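Local coordinates for thymidylate synthase ThyX (Streptomyces cacaoi subsp. asoensis, PDB 4P5A), which probably makes thymidylate by the FAD-dependent reductive methylation of dUMP with methylenetetrahydrofolate, and acts as a homotetrameric UMP/dUMP methylase, at residues B[81-95]-B[175-189]. Numbering follows the deposited sequence.
Sequences VRHLMRHRTWSFNEE and SVLYATCNARALMHF. With FAD (flavin-adenine dinucleotide), chain H.
Trp90 lies between strand 175-181 and helix 183-189 and touches both. Cys181 covers one face of its indole: CB sits 3.5 Å from the centroid of the six-membered ring, a CH-pi contact. Cys181 SG lies over the same ring, turned there by a chi1 of 51° that sets the sulfur between backbone N and carbonyl carbon. Ala179 CB meets the indole edge at CZ3. NE1 makes a weak hydrogen bond to Ala185 O. The CZ2 edge points at the face of Phe189, planes at 56°. Phe189 directs its own edge at His87, where Phe189 CD2 stands over the centre of the imidazole, 3.5 Å from His87 NE2. The opposite face of His87 carries FAD C5', and its NE2 is hydrogen-bonded to Arg193. Replacing Trp90 by an alanine is likely to open a gap between Cys181, Ala179 and Phe189 and to leave Ala185 O without its weak indole bond.

Beyond this aromatic cluster, strand 91-94 pairs antiparallel with strand 175-181. Ser91 and Thr180 exchange two backbone hydrogen bonds, as do Asn93 and Tyr178. Leu177 CD1 packs against Phe92 CD1 (3.7 Å), and its CD2 meets Val81 tip to tip. At the far end Ser175 OG donates to the anti lone pair of Glu94 OE2 over 2.6 Å. The Glu94 carboxylate also forms a salt bridge with Arg82 of a neighbouring subunit.

The turns between helix 81-84 and strand 91-94 hold the FAD: Arg88 N and NE donate to O2A, NE over 2.8 Å. Helix 183-189 adds His188 NE2, which donates to FAD O2P, and is capped by Asn182 OD1, accepting from Ala185 N. This is one chain's share of the ThyX FAD site, built by three subunits; Arg86-His87-Arg88 open the signature RHRX7S, ending at Ser96.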
ATOM      1  N   VAL B  81      19.325   1.985   7.771  1.00  7.65           N
ATOM      2  CA  VAL B  81      17.892   1.658   8.085  1.00  7.40           C
ATOM      3  C   VAL B  81      16.912   2.581   7.386  1.00  8.43           C
ATOM      4  O   VAL B  81      15.833   2.129   6.977  1.00  7.21           O
ATOM      5  CB  VAL B  81      17.694   1.734   9.609  1.00 10.34           C
ATOM      6  CG1 VAL B  81      16.228   1.415  10.013  1.00 10.91           C
ATOM      7  CG2 VAL B  81      18.591   0.647  10.216  1.00  9.67           C
ATOM      8  N   ARG B  82      17.287   3.852   7.281  1.00  9.14           N
ATOM      9  CA  ARG B  82      16.459   4.790   6.514  1.00  7.30           C
ATOM     10  C   ARG B  82      16.232   4.276   5.096  1.00  8.31           C
ATOM     11  O   ARG B  82      15.077   4.431   4.647  1.00  8.99           O
ATOM     12  CB  ARG B  82      16.990   6.226   6.449  1.00  9.01           C
ATOM     13  CG  ARG B  82      17.192   6.777   7.895  1.00 11.89           C
ATOM     14  CD  ARG B  82      16.549   8.214   7.951  1.00 22.22           C
ATOM     15  NE  ARG B  82      17.142   9.206   7.184  1.00 26.94           N
ATOM     16  CZ  ARG B  82      16.494  10.260   6.657  1.00 28.33           C
ATOM     17  NH1 ARG B  82      17.210  11.147   6.099  1.00 28.73           N
ATOM     18  NH2 ARG B  82      15.171  10.415   6.666  1.00 24.37           N
ATOM     19  N   HIS B  83      17.261   3.826   4.386  1.00  8.75           N
ATOM     20  CA  HIS B  83      17.084   3.308   3.045  1.00  8.93           C
ATOM     21  C   HIS B  83      16.111   2.101   3.052  1.00  9.15           C
ATOM     22  O   HIS B  83      15.218   2.081   2.213  1.00  6.81           O
ATOM     23  CB  HIS B  83      18.433   2.934   2.401  1.00  7.33           C
ATOM     24  CG  HIS B  83      19.364   4.101   2.361  1.00 10.03           C
ATOM     25  ND1 HIS B  83      20.715   3.972   2.059  1.00 12.62           N
ATOM     26  CD2 HIS B  83      19.126   5.421   2.522  1.00 10.59           C
ATOM     27  CE1 HIS B  83      21.263   5.170   2.050  1.00 13.42           C
ATOM     28  NE2 HIS B  83      20.317   6.074   2.278  1.00 11.51           N
ATOM     29  N   LEU B  84      16.343   1.169   3.954  1.00  7.37           N
ATOM     30  CA  LEU B  84      15.479  -0.058   4.047  1.00  8.01           C
ATOM     31  C   LEU B  84      14.044   0.387   4.273  1.00  7.46           C
ATOM     32  O   LEU B  84      13.123  -0.151   3.603  1.00  8.24           O
ATOM     33  CB  LEU B  84      15.924  -0.912   5.243  1.00  6.51           C
ATOM     34  CG  LEU B  84      15.011  -2.120   5.499  1.00  7.41           C
ATOM     35  CD1 LEU B  84      14.893  -3.008   4.244  1.00  8.71           C
ATOM     36  CD2 LEU B  84      15.727  -2.947   6.585  1.00  9.21           C
ATOM     37  N   MET B  85      13.841   1.355   5.202  1.00  7.24           N
ATOM     38  CA  MET B  85      12.440   1.672   5.529  1.00  9.64           C
ATOM     39  C   MET B  85      11.652   2.517   4.535  1.00 10.71           C
ATOM     40  O   MET B  85      10.464   2.782   4.764  1.00 11.20           O
ATOM     41  CB  MET B  85      12.410   2.302   6.870  1.00 11.02           C
ATOM     42  CG  MET B  85      12.805   1.149   7.904  1.00 10.85           C
ATOM     43  SD  MET B  85      12.767   1.699   9.677  1.00 20.40           S
ATOM     44  CE  MET B  85      11.107   1.698   9.764  1.00 17.95           C
ATOM     45  N   ARG B  86      12.293   2.947   3.469  1.00  8.85           N
ATOM     46  CA  ARG B  86      11.541   3.550   2.411  1.00  8.22           C
ATOM     47  C   ARG B  86      10.628   2.546   1.609  1.00  7.27           C
ATOM     48  O   ARG B  86       9.712   2.985   0.870  1.00 10.58           O
ATOM     49  CB  ARG B  86      12.439   4.229   1.378  1.00  9.18           C
ATOM     50  CG  ARG B  86      13.228   5.397   2.021  1.00 11.37           C
ATOM     51  CD  ARG B  86      12.254   6.464   2.662  1.00 10.91           C
ATOM     52  NE  ARG B  86      11.319   7.018   1.612  1.00 10.60           N
ATOM     53  CZ  ARG B  86      11.613   8.040   0.794  1.00 16.60           C
ATOM     54  NH1 ARG B  86      10.726   8.414  -0.114  1.00 14.53           N
ATOM     55  NH2 ARG B  86      12.811   8.667   0.812  1.00  9.58           N
ATOM     56  N   HIS B  87      10.850   1.247   1.783  1.00  7.61           N
ATOM     57  CA  HIS B  87      10.095   0.294   0.966  1.00  6.80           C
ATOM     58  C   HIS B  87       8.764  -0.011   1.622  1.00  8.08           C
ATOM     59  O   HIS B  87       8.703  -0.777   2.598  1.00  7.92           O
ATOM     60  CB  HIS B  87      11.001  -0.942   0.762  1.00  7.49           C
ATOM     61  CG  HIS B  87      12.219  -0.593  -0.038  1.00  7.86           C
ATOM     62  ND1 HIS B  87      12.307  -0.847  -1.388  1.00  8.95           N
ATOM     63  CD2 HIS B  87      13.398  -0.025   0.319  1.00  9.03           C
ATOM     64  CE1 HIS B  87      13.480  -0.420  -1.845  1.00  7.23           C
ATOM     65  NE2 HIS B  87      14.161   0.060  -0.833  1.00  7.83           N
ATOM     66  N   ARG B  88       7.694   0.654   1.167  1.00  7.11           N
ATOM     67  CA  ARG B  88       6.419   0.712   1.861  1.00  5.56           C
ATOM     68  C   ARG B  88       5.643  -0.573   1.787  1.00  7.63           C
ATOM     69  O   ARG B  88       4.662  -0.737   2.544  1.00  9.05           O
ATOM     70  CB  ARG B  88       5.568   1.853   1.172  1.00  5.70           C
ATOM     71  CG  ARG B  88       6.135   3.194   1.536  1.00  8.55           C
ATOM     72  CD  ARG B  88       5.500   4.231   0.486  1.00 10.88           C
ATOM     73  NE  ARG B  88       5.983   3.986  -0.884  1.00  9.50           N
ATOM     74  CZ  ARG B  88       5.613   4.798  -1.909  1.00  7.67           C
ATOM     75  NH1 ARG B  88       4.719   5.800  -1.673  1.00 10.45           N
ATOM     76  NH2 ARG B  88       6.125   4.597  -3.117  1.00  9.03           N
ATOM     77  N   THR B  89       6.088  -1.496   0.933  1.00  7.22           N
ATOM     78  CA  THR B  89       5.390  -2.789   0.874  1.00  9.04           C
ATOM     79  C   THR B  89       5.876  -3.777   1.956  1.00 11.50           C
ATOM     80  O   THR B  89       5.386  -4.877   1.983  1.00 13.80           O
ATOM     81  CB  THR B  89       5.672  -3.462  -0.442  1.00 12.03           C
ATOM     82  OG1 THR B  89       7.062  -3.349  -0.831  1.00 17.16           O
ATOM     83  CG2 THR B  89       5.006  -2.680  -1.540  1.00 11.60           C
ATOM     84  N   TRP B  90       6.841  -3.376   2.775  1.00  6.85           N
ATOM     85  CA  TRP B  90       7.355  -4.249   3.836  1.00  6.73           C
ATOM     86  C   TRP B  90       6.697  -3.872   5.194  1.00  7.88           C
ATOM     87  O   TRP B  90       6.024  -2.836   5.287  1.00  9.63           O
ATOM     88  CB  TRP B  90       8.854  -3.960   4.001  1.00  8.81           C
ATOM     89  CG  TRP B  90       9.722  -4.508   2.848  1.00  8.37           C
ATOM     90  CD1 TRP B  90       9.593  -4.257   1.493  1.00 10.80           C
ATOM     91  CD2 TRP B  90      10.867  -5.278   3.041  1.00  7.09           C
ATOM     92  NE1 TRP B  90      10.668  -4.902   0.820  1.00  6.31           N
ATOM     93  CE2 TRP B  90      11.422  -5.563   1.778  1.00  6.43           C
ATOM     94  CE3 TRP B  90      11.435  -5.872   4.183  1.00  6.09           C
ATOM     95  CZ2 TRP B  90      12.606  -6.336   1.616  1.00  9.34           C
ATOM     96  CZ3 TRP B  90      12.636  -6.678   4.051  1.00  8.92           C
ATOM     97  CH2 TRP B  90      13.176  -6.910   2.730  1.00 10.77           C
ATOM     98  N   SER B  91       6.911  -4.713   6.209  1.00  7.87           N
ATOM     99  CA  SER B  91       6.514  -4.418   7.565  1.00  6.49           C
ATOM    100  C   SER B  91       7.787  -4.325   8.370  1.00  8.33           C
ATOM    101  O   SER B  91       8.692  -5.116   8.169  1.00  8.47           O
ATOM    102  CB  SER B  91       5.683  -5.602   8.125  1.00  9.29           C
ATOM    103  OG  SER B  91       4.421  -5.560   7.365  1.00  8.85           O
ATOM    104  N   PHE B  92       7.844  -3.377   9.293  1.00  7.71           N
ATOM    105  CA  PHE B  92       9.066  -3.131  10.124  1.00  6.63           C
ATOM    106  C   PHE B  92       8.696  -2.962  11.589  1.00  8.67           C
ATOM    107  O   PHE B  92       7.587  -2.456  11.883  1.00 10.72           O
ATOM    108  CB  PHE B  92       9.736  -1.814   9.694  1.00  8.27           C
ATOM    109  CG  PHE B  92      10.154  -1.816   8.251  1.00  8.68           C
ATOM    110  CD1 PHE B  92      11.201  -2.643   7.812  1.00 12.76           C
ATOM    111  CD2 PHE B  92       9.459  -0.987   7.294  1.00  9.15           C
ATOM    112  CE1 PHE B  92      11.609  -2.664   6.487  1.00 11.61           C
ATOM    113  CE2 PHE B  92       9.925  -1.041   5.917  1.00  9.77           C
ATOM    114  CZ  PHE B  92      10.958  -1.872   5.567  1.00 10.18           C
ATOM    115  N   ASN B  93       9.607  -3.333  12.497  1.00  7.59           N
ATOM    116  CA  ASN B  93       9.448  -2.879  13.891  1.00  7.74           C
ATOM    117  C   ASN B  93      10.874  -2.761  14.399  1.00  9.41           C
ATOM    118  O   ASN B  93      11.619  -3.735  14.356  1.00  9.16           O
ATOM    119  CB  ASN B  93       8.715  -3.857  14.802  1.00  9.19           C
ATOM    120  CG  ASN B  93       8.290  -3.123  16.105  1.00 13.27           C
ATOM    121  OD1 ASN B  93       8.742  -3.508  17.257  1.00 19.17           O
ATOM    122  ND2 ASN B  93       7.534  -2.024  15.948  1.00 11.54           N
ATOM    123  N   GLU B  94      11.219  -1.542  14.867  1.00  7.21           N
ATOM    124  CA  GLU B  94      12.589  -1.178  15.209  1.00  9.24           C
ATOM    125  C   GLU B  94      12.699  -0.855  16.710  1.00 10.53           C
ATOM    126  O   GLU B  94      11.747  -0.356  17.332  1.00 11.46           O
ATOM    127  CB  GLU B  94      12.906   0.073  14.351  1.00 11.02           C
ATOM    128  CG  GLU B  94      14.398   0.551  14.475  1.00 12.42           C
ATOM    129  CD  GLU B  94      14.752   1.758  13.616  1.00 13.30           C
ATOM    130  OE1 GLU B  94      13.924   2.325  12.813  1.00 15.56           O
ATOM    131  OE2 GLU B  94      15.887   2.233  13.854  1.00 17.18           O
ATOM    132  N   GLU B  95      13.876  -1.088  17.281  1.00 10.54           N
ATOM    133  CA  GLU B  95      14.114  -0.694  18.653  1.00 13.40           C
ATOM    134  C   GLU B  95      14.068   0.798  18.725  1.00 12.51           C
ATOM    135  O   GLU B  95      14.520   1.495  17.838  1.00 15.10           O
ATOM    136  CB  GLU B  95      15.564  -1.122  18.963  1.00 16.29           C
ATOM    137  CG  GLU B  95      15.818  -1.203  20.443  1.00 29.20           C
ATOM    138  CD  GLU B  95      16.911  -2.247  20.712  1.00 39.49           C
ATOM    139  OE1 GLU B  95      16.594  -3.446  21.071  1.00 47.02           O
ATOM    140  OE2 GLU B  95      18.069  -1.862  20.473  1.00 38.12           O
ATOM    141  N   SER B 175      21.186   0.449  14.833  1.00 11.54           N
ATOM    142  CA  SER B 175      19.874   0.136  15.284  1.00 14.39           C
ATOM    143  C   SER B 175      19.571  -1.325  14.876  1.00 14.43           C
ATOM    144  O   SER B 175      20.383  -1.972  14.220  1.00 16.35           O
ATOM    145  CB  SER B 175      18.911   1.178  14.640  1.00 15.87           C
ATOM    146  OG  SER B 175      17.635   1.104  15.341  1.00 20.18           O
ATOM    147  N   VAL B 176      18.452  -1.859  15.367  1.00 11.51           N
ATOM    148  CA  VAL B 176      18.121  -3.226  15.148  1.00 11.12           C
ATOM    149  C   VAL B 176      16.631  -3.259  14.890  1.00  9.87           C
ATOM    150  O   VAL B 176      15.899  -2.507  15.556  1.00  8.81           O
ATOM    151  CB  VAL B 176      18.518  -4.129  16.330  1.00 12.12           C
ATOM    152  CG1 VAL B 176      17.834  -3.793  17.608  1.00 18.46           C
ATOM    153  CG2 VAL B 176      18.317  -5.562  15.996  1.00 14.81           C
ATOM    154  N   LEU B 177      16.181  -4.075  13.951  1.00  8.30           N
ATOM    155  CA  LEU B 177      14.724  -4.102  13.659  1.00  7.56           C
ATOM    156  C   LEU B 177      14.387  -5.469  13.037  1.00  7.80           C
ATOM    157  O   LEU B 177      15.272  -6.194  12.549  1.00  9.16           O
ATOM    158  CB  LEU B 177      14.363  -2.968  12.617  1.00  7.47           C
ATOM    159  CG  LEU B 177      14.990  -3.113  11.235  1.00 11.72           C
ATOM    160  CD1 LEU B 177      14.051  -2.352  10.189  1.00 21.66           C
ATOM    161  CD2 LEU B 177      16.362  -2.466  11.023  1.00 13.54           C
ATOM    162  N   TYR B 178      13.083  -5.816  13.075  1.00  7.09           N
ATOM    163  CA  TYR B 178      12.547  -6.868  12.236  1.00  8.90           C
ATOM    164  C   TYR B 178      12.016  -6.217  10.966  1.00  8.16           C
ATOM    165  O   TYR B 178      11.391  -5.112  11.023  1.00  9.34           O
ATOM    166  CB  TYR B 178      11.356  -7.479  12.969  1.00  7.20           C
ATOM    167  CG  TYR B 178      11.712  -8.650  13.872  1.00  8.20           C
ATOM    168  CD1 TYR B 178      10.797  -9.715  14.085  1.00 12.87           C
ATOM    169  CD2 TYR B 178      12.900  -8.669  14.578  1.00 12.39           C
ATOM    170  CE1 TYR B 178      11.116 -10.771  15.035  1.00 13.35           C
ATOM    171  CE2 TYR B 178      13.215  -9.687  15.519  1.00 14.90           C
ATOM    172  CZ  TYR B 178      12.292 -10.770  15.700  1.00 14.15           C
ATOM    173  OH  TYR B 178      12.720 -11.750  16.622  1.00 17.38           O
ATOM    174  N   ALA B 179      12.219  -6.904   9.853  1.00  8.91           N
ATOM    175  CA  ALA B 179      11.768  -6.439   8.491  1.00  8.39           C
ATOM    176  C   ALA B 179      11.171  -7.701   7.844  1.00  7.44           C
ATOM    177  O   ALA B 179      11.862  -8.775   7.718  1.00  9.16           O
ATOM    178  CB  ALA B 179      12.958  -5.937   7.642  1.00  8.31           C
ATOM    179  N   THR B 180       9.872  -7.620   7.543  1.00  8.36           N
ATOM    180  CA  THR B 180       9.126  -8.755   6.978  1.00  8.00           C
ATOM    181  C   THR B 180       8.641  -8.401   5.543  1.00  9.14           C
ATOM    182  O   THR B 180       8.167  -7.302   5.299  1.00  9.62           O
ATOM    183  CB  THR B 180       7.893  -9.146   7.933  1.00  9.56           C
ATOM    184  OG1 THR B 180       8.439  -9.671   9.183  1.00  9.69           O
ATOM    185  CG2 THR B 180       7.020 -10.235   7.294  1.00 13.42           C
ATOM    186  N   CYS B 181       8.782  -9.355   4.609  1.00  7.68           N
ATOM    187  CA  CYS B 181       8.435  -9.067   3.182  1.00  9.13           C
ATOM    188  C   CYS B 181       7.888 -10.364   2.638  1.00 11.34           C
ATOM    189  O   CYS B 181       8.101 -11.430   3.239  1.00 12.92           O
ATOM    190  CB  CYS B 181       9.710  -8.680   2.304  1.00  9.67           C
ATOM    191  SG  CYS B 181      10.996  -9.841   2.465  1.00 17.04           S
ATOM    192  N   ASN B 182       7.097 -10.243   1.594  1.00  8.61           N
ATOM    193  CA  ASN B 182       6.846 -11.411   0.742  1.00  7.04           C
ATOM    194  C   ASN B 182       7.894 -11.399  -0.402  1.00  6.36           C
ATOM    195  O   ASN B 182       8.652 -10.413  -0.571  1.00  8.02           O
ATOM    196  CB  ASN B 182       5.408 -11.468   0.238  1.00  7.38           C
ATOM    197  CG  ASN B 182       5.033 -10.242  -0.606  1.00 10.10           C
ATOM    198  OD1 ASN B 182       5.757  -9.910  -1.561  1.00  8.68           O
ATOM    199  ND2 ASN B 182       3.909  -9.522  -0.242  1.00  9.00           N
ATOM    200  N   ALA B 183       7.924 -12.488  -1.192  1.00  6.59           N
ATOM    201  CA  ALA B 183       9.012 -12.577  -2.170  1.00  8.76           C
ATOM    202  C   ALA B 183       8.888 -11.513  -3.278  1.00  7.21           C
ATOM    203  O   ALA B 183       9.905 -11.072  -3.838  1.00  6.23           O
ATOM    204  CB  ALA B 183       8.945 -13.981  -2.861  1.00  7.73           C
ATOM    205  N   ARG B 184       7.657 -11.060  -3.611  1.00  5.30           N
ATOM    206  CA  ARG B 184       7.488 -10.009  -4.637  1.00  7.86           C
ATOM    207  C   ARG B 184       8.104  -8.710  -4.103  1.00  7.46           C
ATOM    208  O   ARG B 184       8.847  -8.010  -4.853  1.00  7.36           O
ATOM    209  CB  ARG B 184       5.996  -9.869  -4.974  1.00  6.35           C
ATOM    210  CG  ARG B 184       5.894  -9.072  -6.339  1.00  8.15           C
ATOM    211  CD  ARG B 184       4.433  -8.582  -6.478  1.00  9.50           C
ATOM    212  NE  ARG B 184       4.289  -8.092  -7.865  1.00  9.24           N
ATOM    213  CZ  ARG B 184       3.080  -7.667  -8.319  1.00 11.14           C
ATOM    214  NH1 ARG B 184       2.969  -7.280  -9.641  1.00 15.50           N
ATOM    215  NH2 ARG B 184       2.016  -7.647  -7.498  1.00 10.65           N
ATOM    216  N   ALA B 185       7.834  -8.387  -2.859  1.00  5.46           N
ATOM    217  CA  ALA B 185       8.375  -7.165  -2.256  1.00  6.17           C
ATOM    218  C   ALA B 185       9.888  -7.304  -2.124  1.00  7.54           C
ATOM    219  O   ALA B 185      10.581  -6.322  -2.295  1.00  7.89           O
ATOM    220  CB  ALA B 185       7.738  -6.973  -0.876  1.00  7.52           C
ATOM    221  N   LEU B 186      10.396  -8.474  -1.780  1.00  6.82           N
ATOM    222  CA  LEU B 186      11.836  -8.683  -1.702  1.00  6.51           C
ATOM    223  C   LEU B 186      12.439  -8.491  -3.109  1.00  5.70           C
ATOM    224  O   LEU B 186      13.490  -7.794  -3.179  1.00  5.44           O
ATOM    225  CB  LEU B 186      12.178 -10.120  -1.173  1.00  6.32           C
ATOM    226  CG  LEU B 186      13.707 -10.345  -1.040  1.00  6.28           C
ATOM    227  CD1 LEU B 186      14.390  -9.335  -0.095  1.00  6.92           C
ATOM    228  CD2 LEU B 186      13.858 -11.752  -0.508  1.00  8.06           C
ATOM    229  N   MET B 187      11.831  -9.038  -4.153  1.00  5.87           N
ATOM    230  CA  MET B 187      12.423  -8.850  -5.511  1.00  6.71           C
ATOM    231  C   MET B 187      12.433  -7.382  -5.902  1.00  7.09           C
ATOM    232  O   MET B 187      13.423  -6.923  -6.532  1.00  6.84           O
ATOM    233  CB  MET B 187      11.648  -9.747  -6.572  1.00  6.72           C
ATOM    234  CG  MET B 187      12.119 -11.198  -6.431  1.00  6.14           C
ATOM    235  SD  MET B 187      11.309 -12.164  -7.716  1.00  9.92           S
ATOM    236  CE  MET B 187       9.602 -12.444  -7.053  1.00 12.33           C
ATOM    237  N   HIS B 188      11.398  -6.650  -5.539  1.00  6.96           N
ATOM    238  CA  HIS B 188      11.389  -5.192  -5.935  1.00  8.48           C
ATOM    239  C   HIS B 188      12.492  -4.475  -5.174  1.00  7.75           C
ATOM    240  O   HIS B 188      13.237  -3.646  -5.752  1.00  8.27           O
ATOM    241  CB  HIS B 188      10.001  -4.639  -5.626  1.00  9.74           C
ATOM    242  CG  HIS B 188       9.815  -3.232  -6.120  1.00 10.53           C
ATOM    243  ND1 HIS B 188       9.244  -2.950  -7.339  1.00 21.78           N
ATOM    244  CD2 HIS B 188      10.154  -2.048  -5.560  1.00  8.40           C
ATOM    245  CE1 HIS B 188       9.212  -1.638  -7.512  1.00 14.00           C
ATOM    246  NE2 HIS B 188       9.832  -1.068  -6.484  1.00 13.97           N
ATOM    247  N   PHE B 189      12.703  -4.858  -3.912  1.00  8.51           N
ATOM    248  CA  PHE B 189      13.766  -4.228  -3.120  1.00  9.17           C
ATOM    249  C   PHE B 189      15.154  -4.622  -3.683  1.00  9.25           C
ATOM    250  O   PHE B 189      16.010  -3.752  -3.829  1.00  8.63           O
ATOM    251  CB  PHE B 189      13.614  -4.740  -1.712  1.00  9.40           C
ATOM    252  CG  PHE B 189      14.770  -4.481  -0.795  1.00  8.60           C
ATOM    253  CD1 PHE B 189      15.746  -5.452  -0.562  1.00 10.56           C
ATOM    254  CD2 PHE B 189      14.862  -3.257  -0.096  1.00  7.92           C
ATOM    255  CE1 PHE B 189      16.842  -5.203   0.336  1.00  9.95           C
ATOM    256  CE2 PHE B 189      15.949  -3.053   0.877  1.00 11.16           C
ATOM    257  CZ  PHE B 189      16.942  -4.045   1.032  1.00 10.67           C
TER
HETATM  258  PA  FAD H 302       7.931   0.743  -2.341  1.00  9.96           P
HETATM  259  O1A FAD H 302       8.196  -0.601  -1.808  1.00 10.42           O
HETATM  260  O2A FAD H 302       7.634   1.863  -1.493  1.00  8.49           O
HETATM  261  O5B FAD H 302       6.824   0.604  -3.426  1.00 10.01           O
HETATM  262  C5B FAD H 302       6.903  -0.456  -4.461  1.00  9.08           C
HETATM  263  C4B FAD H 302       6.041  -0.098  -5.641  1.00  9.19           C
HETATM  264  O4B FAD H 302       4.684   0.073  -5.181  1.00 12.77           O
HETATM  265  C3B FAD H 302       6.397   1.233  -6.225  1.00  8.32           C
HETATM  266  O3B FAD H 302       7.481   1.103  -7.176  1.00 12.46           O
HETATM  267  C2B FAD H 302       5.104   1.673  -6.935  1.00 11.43           C
HETATM  268  O2B FAD H 302       4.973   0.823  -8.133  1.00 13.99           O
HETATM  269  C1B FAD H 302       4.026   1.173  -5.924  1.00  9.89           C
HETATM  270  N9A FAD H 302       3.598   2.180  -4.937  1.00 10.62           N
HETATM  271  C8A FAD H 302       3.604   2.014  -3.602  1.00 11.13           C
HETATM  272  N7A FAD H 302       3.065   3.070  -2.995  1.00 10.08           N
HETATM  273  C5A FAD H 302       2.634   3.926  -4.005  1.00  9.40           C
HETATM  274  C6A FAD H 302       1.988   5.186  -4.070  1.00 11.57           C
HETATM  275  N6A FAD H 302       1.576   5.861  -2.951  1.00  9.37           N
HETATM  276  N1A FAD H 302       1.766   5.720  -5.315  1.00 11.46           N
HETATM  277  C2A FAD H 302       2.088   5.068  -6.457  1.00  9.83           C
HETATM  278  N3A FAD H 302       2.708   3.860  -6.439  1.00 11.72           N
HETATM  279  C4A FAD H 302       3.021   3.320  -5.226  1.00 11.77           C
HETATM  280  N1  FAD H 302      14.340   9.089  -1.953  1.00  7.63           N
HETATM  281  C2  FAD H 302      14.224  10.418  -1.637  1.00 12.73           C
HETATM  282  O2  FAD H 302      13.427  10.850  -0.819  1.00  9.89           O
HETATM  283  N3  FAD H 302      15.150  11.298  -2.147  1.00 11.69           N
HETATM  284  C4  FAD H 302      16.176  10.859  -2.974  1.00 12.09           C
HETATM  285  O4  FAD H 302      16.932  11.750  -3.450  1.00 13.23           O
HETATM  286  C4X FAD H 302      16.271   9.497  -3.313  1.00 12.48           C
HETATM  287  N5  FAD H 302      17.201   8.994  -4.252  1.00 14.50           N
HETATM  288  C5X FAD H 302      17.350   7.582  -4.389  1.00 16.95           C
HETATM  289  C6  FAD H 302      18.415   6.965  -5.085  1.00 16.50           C
HETATM  290  C7  FAD H 302      18.522   5.573  -5.228  1.00 19.19           C
HETATM  291  C7M FAD H 302      19.745   5.077  -6.019  1.00 20.19           C
HETATM  292  C8  FAD H 302      17.607   4.664  -4.624  1.00 14.12           C
HETATM  293  C8M FAD H 302      17.669   3.117  -4.816  1.00 15.32           C
HETATM  294  C9  FAD H 302      16.539   5.250  -3.904  1.00 16.19           C
HETATM  295  C9A FAD H 302      16.449   6.683  -3.747  1.00 12.03           C
HETATM  296  N10 FAD H 302      15.374   7.256  -3.016  1.00 14.35           N
HETATM  297  C10 FAD H 302      15.340   8.633  -2.788  1.00 13.81           C
HETATM  298  C1' FAD H 302      14.386   6.390  -2.309  1.00 11.77           C
HETATM  299  C2' FAD H 302      13.347   6.082  -3.477  1.00 13.17           C
HETATM  300  O2' FAD H 302      12.630   7.273  -3.918  1.00 11.89           O
HETATM  301  C3' FAD H 302      12.219   5.155  -2.953  1.00  9.97           C
HETATM  302  O3' FAD H 302      11.586   5.648  -1.759  1.00 12.66           O
HETATM  303  C4' FAD H 302      12.785   3.678  -2.605  1.00 12.78           C
HETATM  304  O4' FAD H 302      13.708   3.319  -3.580  1.00 14.98           O
HETATM  305  C5' FAD H 302      11.588   2.694  -2.544  1.00 10.51           C
HETATM  306  O5' FAD H 302      11.188   2.417  -3.903  1.00  9.42           O
HETATM  307  P   FAD H 302       9.605   2.279  -4.193  1.00 10.40           P
HETATM  308  O1P FAD H 302       8.813   3.491  -3.819  1.00  9.50           O
HETATM  309  O2P FAD H 302       9.534   1.910  -5.618  1.00 11.40           O
HETATM  310  O3P FAD H 302       9.148   1.080  -3.255  1.00 10.78           O
HETATM  311  O   HOH W   1       5.755  -7.617   1.787  1.00 14.99           O
HETATM  312  O   HOH W   2      16.636   2.935  17.104  1.00 22.08           O